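Local coordinates for 6-phosphogluconolactonase (Leishmania braziliensis, PDB 3CSS), which probably hydrolyses 6-phosphogluconolactone to 6-phosphogluconate, the second step in the oxidative stage of the pentose phosphate pathway, at residues Glu234-Thr237 / Ser243-Leu246; Glu12-Met17 / Pro49-Glu54; Ala20-Ile25 / Tyr53-Glu58. One frame throughout, in Å; residues are numbered along the deposited sequence.

Contact 1: Glu234-Thr237 / Ser243-Leu246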
loop_
_atom_site.group_PDB
_atom_site.type_symbol
_atom_site.label_atom_id
_atom_site.label_comp_id
_atom_site.label_asym_id
_atom_site.label_seq_id
_atom_site.Cartn_x
_atom_site.Cartn_y
_atom_site.Cartn_z
ATOM N N GLU A 234 -3.095 -15.547 -17.166
ATOM C CA GLU A 234 -1.862 -15.442 -17.955
ATOM C C GLU A 234 -2.045 -14.479 -19.123
ATOM O O GLU A 234 -1.225 -13.610 -19.349
ATOM C CB GLU A 234 -1.422 -16.822 -18.464
ATOM C CG GLU A 234 -0.370 -16.801 -19.574
ATOM C CD GLU A 234 0.930 -16.117 -19.174
ATOM O OE1 GLU A 234 1.160 -15.917 -17.957
ATOM O OE2 GLU A 234 1.733 -15.797 -20.088
ATOM N N SER A 235 -3.125 -14.656 -19.870
ATOM C CA SER A 235 -3.488 -13.729 -20.935
ATOM C C SER A 235 -4.409 -12.687 -20.342
ATOM O O SER A 235 -5.184 -12.995 -19.421
ATOM C CB SER A 235 -4.181 -14.437 -22.094
ATOM O OG SER A 235 -3.268 -15.273 -22.753
ATOM N N PRO A 236 -4.307 -11.441 -20.832
ATOM C CA PRO A 236 -5.283 -10.477 -20.331
ATOM C C PRO A 236 -6.719 -10.972 -20.565
ATOM O O PRO A 236 -7.038 -11.517 -21.643
ATOM C CB PRO A 236 -5.006 -9.187 -21.118
ATOM C CG PRO A 236 -3.776 -9.413 -21.897
ATOM C CD PRO A 236 -3.392 -10.874 -21.835
ATOM N N THR A 237 -7.546 -10.765 -19.540
ATOM C CA THR A 237 -8.961 -11.110 -19.529
ATOM C C THR A 237 -9.803 -9.932 -19.059
ATOM O O THR A 237 -9.400 -9.138 -18.183
ATOM C CB THR A 237 -9.230 -12.325 -18.625
ATOM O OG1 THR A 237 -8.716 -12.069 -17.308
ATOM C CG2 THR A 237 -8.589 -13.596 -19.225
ATOM N N SER A 243 -5.308 -3.174 -11.171
ATOM C CA SER A 243 -4.262 -3.840 -10.385
ATOM C C SER A 243 -3.501 -4.973 -11.111
ATOM O O SER A 243 -2.532 -5.517 -10.569
ATOM C CB SER A 243 -4.840 -4.325 -9.053
ATOM O OG SER A 243 -5.924 -5.193 -9.289
ATOM N N ARG A 244 -3.883 -5.287 -12.358
ATOM C CA ARG A 244 -3.089 -6.184 -13.194
ATOM C C ARG A 244 -1.640 -5.697 -13.373
ATOM O O ARG A 244 -0.765 -6.504 -13.710
ATOM C CB ARG A 244 -3.766 -6.429 -14.540
ATOM C CG ARG A 244 -3.137 -7.545 -15.353
ATOM C CD ARG A 244 -3.891 -7.862 -16.642
ATOM N NE ARG A 244 -3.133 -8.821 -17.467
ATOM C CZ ARG A 244 -3.134 -10.141 -17.324
ATOM N NH1 ARG A 244 -3.853 -10.738 -16.396
ATOM N NH2 ARG A 244 -2.409 -10.886 -18.145
ATOM N N PHE A 245 -1.343 -4.411 -13.116
ATOM C CA PHE A 245 0.063 -3.963 -13.157
ATOM C C PHE A 245 0.970 -4.747 -12.195
ATOM O O PHE A 245 2.205 -4.776 -12.362
ATOM C CB PHE A 245 0.198 -2.447 -12.919
ATOM C CG PHE A 245 0.064 -2.024 -11.482
ATOM C CD1 PHE A 245 1.157 -2.074 -10.616
ATOM C CD2 PHE A 245 -1.160 -1.544 -10.986
ATOM C CE1 PHE A 245 1.018 -1.691 -9.280
ATOM C CE2 PHE A 245 -1.286 -1.130 -9.661
ATOM C CZ PHE A 245 -0.198 -1.215 -8.813
ATOM N N LEU A 246 0.377 -5.363 -11.174
ATOM C CA LEU A 246 1.154 -6.205 -10.235
ATOM C C LEU A 246 1.910 -7.365 -10.907
ATOM O O LEU A 246 2.939 -7.830 -10.411
ATOM C CB LEU A 246 0.229 -6.735 -9.137
ATOM C CG LEU A 246 -0.295 -5.702 -8.153
ATOM C CD1 LEU A 246 -1.334 -6.346 -7.223
ATOM C CD2 LEU A 246 0.854 -5.010 -7.351
#

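Contact 2: Glu12-Met17 / Pro49-Glu54. With PO4 (phosphate ion), chain B.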
loop_
_atom_site.group_PDB
_atom_site.type_symbol
_atom_site.label_atom_id
_atom_site.label_comp_id
_atom_site.label_asym_id
_atom_site.label_seq_id
_atom_site.Cartn_x
_atom_site.Cartn_y
_atom_site.Cartn_z
ATOM N N GLU A 12 -9.225 -19.031 5.582
ATOM C CA GLU A 12 -10.618 -19.270 5.971
ATOM C C GLU A 12 -11.256 -18.016 6.558
ATOM O O GLU A 12 -12.488 -17.866 6.585
ATOM C CB GLU A 12 -10.694 -20.390 7.020
ATOM C CG GLU A 12 -10.674 -21.815 6.471
ATOM C CD GLU A 12 -9.308 -22.491 6.583
ATOM O OE1 GLU A 12 -8.388 -22.110 5.832
ATOM O OE2 GLU A 12 -9.160 -23.412 7.421
ATOM N N ASN A 13 -10.417 -17.130 7.067
ATOM C CA ASN A 13 -10.895 -15.954 7.781
ATOM C C ASN A 13 -9.772 -14.930 7.952
ATOM O O ASN A 13 -8.610 -15.182 7.595
ATOM C CB ASN A 13 -11.496 -16.356 9.142
ATOM C CG ASN A 13 -10.490 -17.047 10.045
ATOM O OD1 ASN A 13 -9.386 -16.539 10.276
ATOM N ND2 ASN A 13 -10.855 -18.215 10.547
ATOM N N LEU A 14 -10.122 -13.776 8.499
ATOM C CA LEU A 14 -9.194 -12.655 8.573
ATOM C C LEU A 14 -8.110 -12.856 9.648
ATOM O O LEU A 14 -7.025 -12.270 9.559
ATOM C CB LEU A 14 -9.966 -11.345 8.789
ATOM C CG LEU A 14 -9.234 -10.005 8.630
ATOM C CD1 LEU A 14 -8.523 -9.842 7.281
ATOM C CD2 LEU A 14 -10.239 -8.859 8.873
ATOM N N SER A 15 -8.388 -13.691 10.652
ATOM C CA SER A 15 -7.352 -14.078 11.633
ATOM C C SER A 15 -6.176 -14.766 10.943
ATOM O O SER A 15 -5.011 -14.424 11.157
ATOM C CB SER A 15 -7.929 -14.985 12.729
ATOM O OG SER A 15 -8.977 -14.331 13.441
ATOM N N GLN A 16 -6.494 -15.737 10.099
ATOM C CA GLN A 16 -5.479 -16.463 9.351
ATOM C C GLN A 16 -4.765 -15.541 8.374
ATOM O O GLN A 16 -3.554 -15.634 8.201
ATOM C CB GLN A 16 -6.141 -17.618 8.609
ATOM C CG GLN A 16 -5.210 -18.530 7.872
ATOM C CD GLN A 16 -5.928 -19.757 7.320
ATOM O OE1 GLN A 16 -7.170 -19.803 7.274
ATOM N NE2 GLN A 16 -5.154 -20.769 6.929
ATOM N N MET A 17 -5.515 -14.662 7.719
ATOM C CA MET A 17 -4.919 -13.725 6.787
ATOM C C MET A 17 -3.909 -12.830 7.489
ATOM O O MET A 17 -2.805 -12.629 7.004
ATOM C CB MET A 17 -6.006 -12.863 6.160
ATOM C CG MET A 17 -5.497 -12.021 5.048
ATOM S SD MET A 17 -6.869 -11.139 4.319
ATOM C CE MET A 17 -7.725 -12.508 3.543
ATOM N N PRO A 49 -6.264 -4.372 6.891
ATOM C CA PRO A 49 -4.991 -4.528 7.641
ATOM C C PRO A 49 -5.018 -4.064 9.109
ATOM O O PRO A 49 -4.041 -4.243 9.837
ATOM C CB PRO A 49 -4.036 -3.638 6.855
ATOM C CG PRO A 49 -4.918 -2.524 6.420
ATOM C CD PRO A 49 -6.210 -3.164 6.032
ATOM N N LYS A 50 -6.139 -3.492 9.556
ATOM C CA LYS A 50 -6.235 -3.058 10.937
ATOM C C LYS A 50 -5.886 -4.197 11.916
ATOM O O LYS A 50 -5.150 -3.987 12.881
ATOM C CB LYS A 50 -7.639 -2.527 11.210
ATOM C CG LYS A 50 -7.830 -1.997 12.627
ATOM C CD LYS A 50 -9.198 -1.386 12.831
ATOM C CE LYS A 50 -10.300 -2.391 12.796
ATOM N NZ LYS A 50 -11.555 -1.808 13.408
ATOM N N ARG A 51 -6.424 -5.386 11.678
ATOM C CA ARG A 51 -6.151 -6.465 12.610
ATOM C C ARG A 51 -4.684 -6.905 12.578
ATOM O O ARG A 51 -4.131 -7.164 13.641
ATOM C CB ARG A 51 -7.131 -7.606 12.447
ATOM C CG ARG A 51 -8.474 -7.215 12.988
ATOM C CD ARG A 51 -9.539 -7.995 12.322
ATOM N NE ARG A 51 -9.271 -9.414 12.477
ATOM C CZ ARG A 51 -10.200 -10.344 12.353
ATOM N NH1 ARG A 51 -11.437 -9.982 12.058
ATOM N NH2 ARG A 51 -9.886 -11.614 12.521
ATOM N N LEU A 52 -4.042 -6.893 11.408
ATOM C CA LEU A 52 -2.599 -7.123 11.327
ATOM C C LEU A 52 -1.827 -6.150 12.217
ATOM O O LEU A 52 -0.953 -6.551 12.997
ATOM C CB LEU A 52 -2.120 -6.988 9.889
ATOM C CG LEU A 52 -0.615 -6.976 9.647
ATOM C CD1 LEU A 52 0.043 -8.281 10.114
ATOM C CD2 LEU A 52 -0.339 -6.702 8.165
ATOM N N TYR A 53 -2.138 -4.870 12.090
ATOM C CA TYR A 53 -1.473 -3.845 12.872
ATOM C C TYR A 53 -1.650 -4.068 14.383
ATOM O O TYR A 53 -0.691 -3.936 15.152
ATOM C CB TYR A 53 -1.921 -2.449 12.439
ATOM C CG TYR A 53 -1.730 -2.161 10.956
ATOM C CD1 TYR A 53 -0.827 -2.906 10.163
ATOM C CD2 TYR A 53 -2.431 -1.138 10.349
ATOM C CE1 TYR A 53 -0.668 -2.647 8.821
ATOM C CE2 TYR A 53 -2.269 -0.868 8.979
ATOM C CZ TYR A 53 -1.399 -1.627 8.222
ATOM O OH TYR A 53 -1.249 -1.378 6.866
ATOM N N GLU A 54 -2.861 -4.434 14.789
ATOM C CA GLU A 54 -3.146 -4.734 16.185
ATOM C C GLU A 54 -2.299 -5.909 16.668
ATOM O O GLU A 54 -1.766 -5.898 17.787
ATOM C CB GLU A 54 -4.646 -5.004 16.364
ATOM C CG GLU A 54 -5.497 -3.758 16.151
ATOM C CD GLU A 54 -6.968 -4.014 16.280
ATOM O OE1 GLU A 54 -7.350 -5.183 16.480
ATOM O OE2 GLU A 54 -7.734 -3.039 16.199
HETATM P P PO4 B . -10.826 -4.593 16.721
HETATM O O1 PO4 B . -11.208 -4.026 18.072
HETATM O O2 PO4 B . -9.741 -5.599 16.960
HETATM O O3 PO4 B . -10.260 -3.471 15.869
HETATM O O4 PO4 B . -11.981 -5.215 16.000
#

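Contact 3: Ala20-Ile25 / Tyr53-Glu58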
loop_
_atom_site.group_PDB
_atom_site.type_symbol
_atom_site.label_atom_id
_atom_site.label_comp_id
_atom_site.label_asym_id
_atom_site.label_seq_id
_atom_site.Cartn_x
_atom_site.Cartn_y
_atom_site.Cartn_z
ATOM N N ALA A 20 -0.725 -14.676 8.516
ATOM C CA ALA A 20 0.124 -14.928 7.340
ATOM C C ALA A 20 0.917 -13.696 6.911
ATOM O O ALA A 20 2.095 -13.819 6.570
ATOM C CB ALA A 20 -0.717 -15.458 6.166
ATOM N N ALA A 21 0.287 -12.519 6.953
ATOM C CA ALA A 21 0.956 -11.249 6.598
ATOM C C ALA A 21 2.044 -10.961 7.633
ATOM O O ALA A 21 3.165 -10.589 7.296
ATOM C CB ALA A 21 -0.043 -10.101 6.526
ATOM N N ARG A 22 1.710 -11.176 8.901
ATOM C CA ARG A 22 2.680 -10.965 9.976
ATOM C C ARG A 22 3.945 -11.803 9.768
ATOM O O ARG A 22 5.060 -11.302 9.951
ATOM C CB ARG A 22 2.045 -11.254 11.346
ATOM C CG ARG A 22 3.007 -11.082 12.525
ATOM C CD ARG A 22 2.273 -11.226 13.849
ATOM N NE ARG A 22 3.212 -11.382 14.963
ATOM C CZ ARG A 22 3.624 -12.546 15.467
ATOM N NH1 ARG A 22 3.164 -13.701 14.999
ATOM N NH2 ARG A 22 4.501 -12.558 16.466
ATOM N N GLU A 23 3.772 -13.063 9.397
ATOM C CA GLU A 23 4.911 -13.960 9.154
ATOM C C GLU A 23 5.864 -13.446 8.077
ATOM O O GLU A 23 7.076 -13.549 8.219
ATOM C CB GLU A 23 4.431 -15.376 8.793
ATOM C CG GLU A 23 3.911 -16.170 9.987
ATOM C CD GLU A 23 4.896 -16.188 11.160
ATOM O OE1 GLU A 23 6.113 -16.391 10.922
ATOM O OE2 GLU A 23 4.461 -15.983 12.316
ATOM N N VAL A 24 5.312 -12.892 7.002
ATOM C CA VAL A 24 6.126 -12.301 5.941
ATOM C C VAL A 24 6.962 -11.125 6.473
ATOM O O VAL A 24 8.167 -11.043 6.230
ATOM C CB VAL A 24 5.267 -11.830 4.757
ATOM C CG1 VAL A 24 6.155 -11.100 3.722
ATOM C CG2 VAL A 24 4.519 -13.008 4.111
ATOM N N ILE A 25 6.327 -10.240 7.235
ATOM C CA ILE A 25 7.021 -9.107 7.844
ATOM C C ILE A 25 8.144 -9.577 8.777
ATOM O O ILE A 25 9.292 -9.105 8.677
ATOM C CB ILE A 25 6.035 -8.187 8.591
ATOM C CG1 ILE A 25 5.073 -7.544 7.585
ATOM C CG2 ILE A 25 6.789 -7.124 9.379
ATOM C CD1 ILE A 25 3.803 -6.946 8.216
ATOM N N TYR A 53 -2.138 -4.870 12.090
ATOM C CA TYR A 53 -1.473 -3.845 12.872
ATOM C C TYR A 53 -1.650 -4.068 14.383
ATOM O O TYR A 53 -0.691 -3.936 15.152
ATOM C CB TYR A 53 -1.921 -2.449 12.439
ATOM C CG TYR A 53 -1.730 -2.161 10.956
ATOM C CD1 TYR A 53 -0.827 -2.906 10.163
ATOM C CD2 TYR A 53 -2.431 -1.138 10.349
ATOM C CE1 TYR A 53 -0.668 -2.647 8.821
ATOM C CE2 TYR A 53 -2.269 -0.868 8.979
ATOM C CZ TYR A 53 -1.399 -1.627 8.222
ATOM O OH TYR A 53 -1.249 -1.378 6.866
ATOM N N GLU A 54 -2.861 -4.434 14.789
ATOM C CA GLU A 54 -3.146 -4.734 16.185
ATOM C C GLU A 54 -2.299 -5.909 16.668
ATOM O O GLU A 54 -1.766 -5.898 17.787
ATOM C CB GLU A 54 -4.646 -5.004 16.364
ATOM C CG GLU A 54 -5.497 -3.758 16.151
ATOM C CD GLU A 54 -6.968 -4.014 16.280
ATOM O OE1 GLU A 54 -7.350 -5.183 16.480
ATOM O OE2 GLU A 54 -7.734 -3.039 16.199
ATOM N N GLU A 55 -2.172 -6.923 15.821
ATOM C CA GLU A 55 -1.385 -8.102 16.169
ATOM C C GLU A 55 0.101 -7.754 16.286
ATOM O O GLU A 55 0.764 -8.185 17.222
ATOM C CB GLU A 55 -1.593 -9.228 15.166
ATOM C CG GLU A 55 -0.914 -10.523 15.577
ATOM C CD GLU A 55 -1.496 -11.704 14.880
ATOM O OE1 GLU A 55 -2.458 -11.506 14.100
ATOM O OE2 GLU A 55 -1.001 -12.827 15.117
ATOM N N LEU A 56 0.629 -6.970 15.347
ATOM C CA LEU A 56 2.002 -6.465 15.479
ATOM C C LEU A 56 2.201 -5.678 16.781
ATOM O O LEU A 56 3.235 -5.793 17.459
ATOM C CB LEU A 56 2.353 -5.568 14.297
ATOM C CG LEU A 56 2.476 -6.264 12.941
ATOM C CD1 LEU A 56 2.564 -5.199 11.821
ATOM C CD2 LEU A 56 3.684 -7.231 12.891
ATOM N N HIS A 57 1.209 -4.875 17.143
ATOM C CA HIS A 57 1.298 -4.099 18.384
ATOM C C HIS A 57 1.390 -4.988 19.638
ATOM O O HIS A 57 2.148 -4.689 20.577
ATOM C CB HIS A 57 0.117 -3.154 18.517
ATOM C CG HIS A 57 0.210 -2.256 19.709
ATOM N ND1 HIS A 57 -0.234 -2.642 20.953
ATOM C CD2 HIS A 57 0.734 -1.018 19.858
ATOM C CE1 HIS A 57 -0.015 -1.659 21.814
ATOM N NE2 HIS A 57 0.567 -0.659 21.170
ATOM N N GLU A 58 0.610 -6.068 19.646
ATOM C CA GLU A 58 0.571 -6.969 20.788
ATOM C C GLU A 58 1.778 -7.890 20.882
ATOM O O GLU A 58 2.230 -8.187 21.987
ATOM C CB GLU A 58 -0.711 -7.794 20.753
ATOM C CG GLU A 58 -1.957 -6.951 20.895
ATOM C CD GLU A 58 -1.867 -6.000 22.091
ATOM O OE1 GLU A 58 -1.681 -6.509 23.227
ATOM O OE2 GLU A 58 -1.972 -4.760 21.892
#

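Contact 1: Glu234-Thr237 / Ser243-Leu246
Arg244 reaches out from a 3-10 turn to lay its guanidinium against the loop backbone of Glu234-Thr237, and nearly everything that passes between the two segments goes through this one side chain. The polar part comes first. NH2 donates to the backbone oxygen of Glu234, but the bond is weak: Arg244 NH2 and Glu234 O are 3.2 Å apart, with an angle of only 130° at the hydrogen. That oxygen lies at the edge of the guanidinium, near its plane. At helix 225-232 and its end, NH1 is also bonded to the backbone oxygens of Ser233, its strongest partner, and Gly230. The carboxylate of Glu234 takes no part, forming a salt bridge with Arg247.

The rest is packing. Pro236 lies over one face of the guanidinium, its CA 3.6 Å above the plane and displaced toward the rim. Its ring carbon CD comes within 3.8 Å of Arg244 NH2, while Pro236 N, which has no hydrogen, sits over the same face and can only make van der Waals contact. The reach depends on an extended chain: CG stands trans to the backbone N (chi1 -169°), and the carbons run on straight to NE.

On the other side of the turn, Phe245 and Leu246 pack on helix 206-211, so Arg244 extends from a buried base to the surface. The result is a loop closure in which an arginine takes up backbone carbonyls at the C-terminal end of helix 225-232, within the connection to strand 252-257.

Contact 2: Glu12-Met17 / Pro49-Glu54
Arg51 and Leu14 bury most of the surface here, with the arginine guanidinium, in one of two conformers modelled for Arg51, lying flat on the leucine. Leu14 CB stands 3.6 Å above the guanidinium plane, over its centre. The CD2 branch extends the contact along the arginine, 3.6 Å from Arg51 NH1 and as near to Arg51 CD. Leu14 has its CG trans to the backbone N (chi1 -168°), which carries the isobutyl group out toward the second helix. Arg51 meets it by a bend at chi3 (56°), which folds the end of the chain over the leucine.

Ser15 takes the edge of the same group. Its OG is 3.0 Å from Arg51 NH2 and close to the guanidinium plane, so one flat group is met on a face by a hydrocarbon and at its rim by a hydroxyl.

These residues occupy the first turns of helices 14-30 and 50-59, the two helices that follow strands 7-10 and 39-43 in the Rossmann-like alpha/beta fold of this family. Asn13 is the N-cap of the first: its OD1 accepts from Gln16 N at 3.0 Å, and the bond is nearly straight (164°). Along the second helix, a phosphate ion, probably from the crystallisation liquor, receives a weak hydrogen bond from Lys50 NZ to its O3 at 3.2 Å. The carboxylate of Glu54 also lies against this ion.

Contact 3: Ala20-Ile25 / Tyr53-Glu58
Arg22 and Glu55 (one of two conformers of Glu55) cross at about a right angle, touching through their aliphatic parts: Arg22 CD lies 3.7 Å from Glu55 CG. Their flat ends are nearly parallel, with the guanidinium and carboxylate planes 12° apart. They do not form a salt bridge, however, because Glu55 OE2 is 4.3 Å from Arg22 NH1 and well out of the guanidinium plane, so any attraction is probably loose. The arginine's stronger charge partner is Asp60, met by NE just beyond helix 50-59; Glu23 adds only a long salt bridge.

Deeper in, Leu56 continues the interface. It runs past Arg22 in the opposite direction, placing CD2 3.9 Å from Arg22 CG, and meets Ile25 nearly at right angles, CD1 to CD1 at 4.2 Å. This is helix-on-helix packing within the alpha/beta fold, between helices 14-30 and 50-59; the short segments cross at -55°, their axes 10.2 Å apart at closest approach. Leu56 starts off beside the interface, and a chi1 of -68°, with CG trans to the carbonyl carbon, brings its methyl end in toward the other helix. Ala20 and Ala21 touch Leu256 of strand 252-257, Ala21 also meets Leu52, and Tyr53 packs against helix 87-96.

From the N terminus, the chain leaves strand 7-10, enters helix 14-30, passes through strand 39-43 and returns along helix 50-59. Contacts 2 and 3 both close this excursion. Along the chain their segments come in the order 12-17, 20-25, 49-54, 53-58, so the two loops cross rather than nest, and they share Tyr53 and Glu54. Leu52 joins them physically, packing on Ala21, Arg22 and Ile25. Contact 1 opens much later and closes a short loop between helix 225-232 and strand 252-257. Its nearest atoms are about 14 Å from either of the others. Strand 252-257 lies next to strand 7-10 in the central sheet.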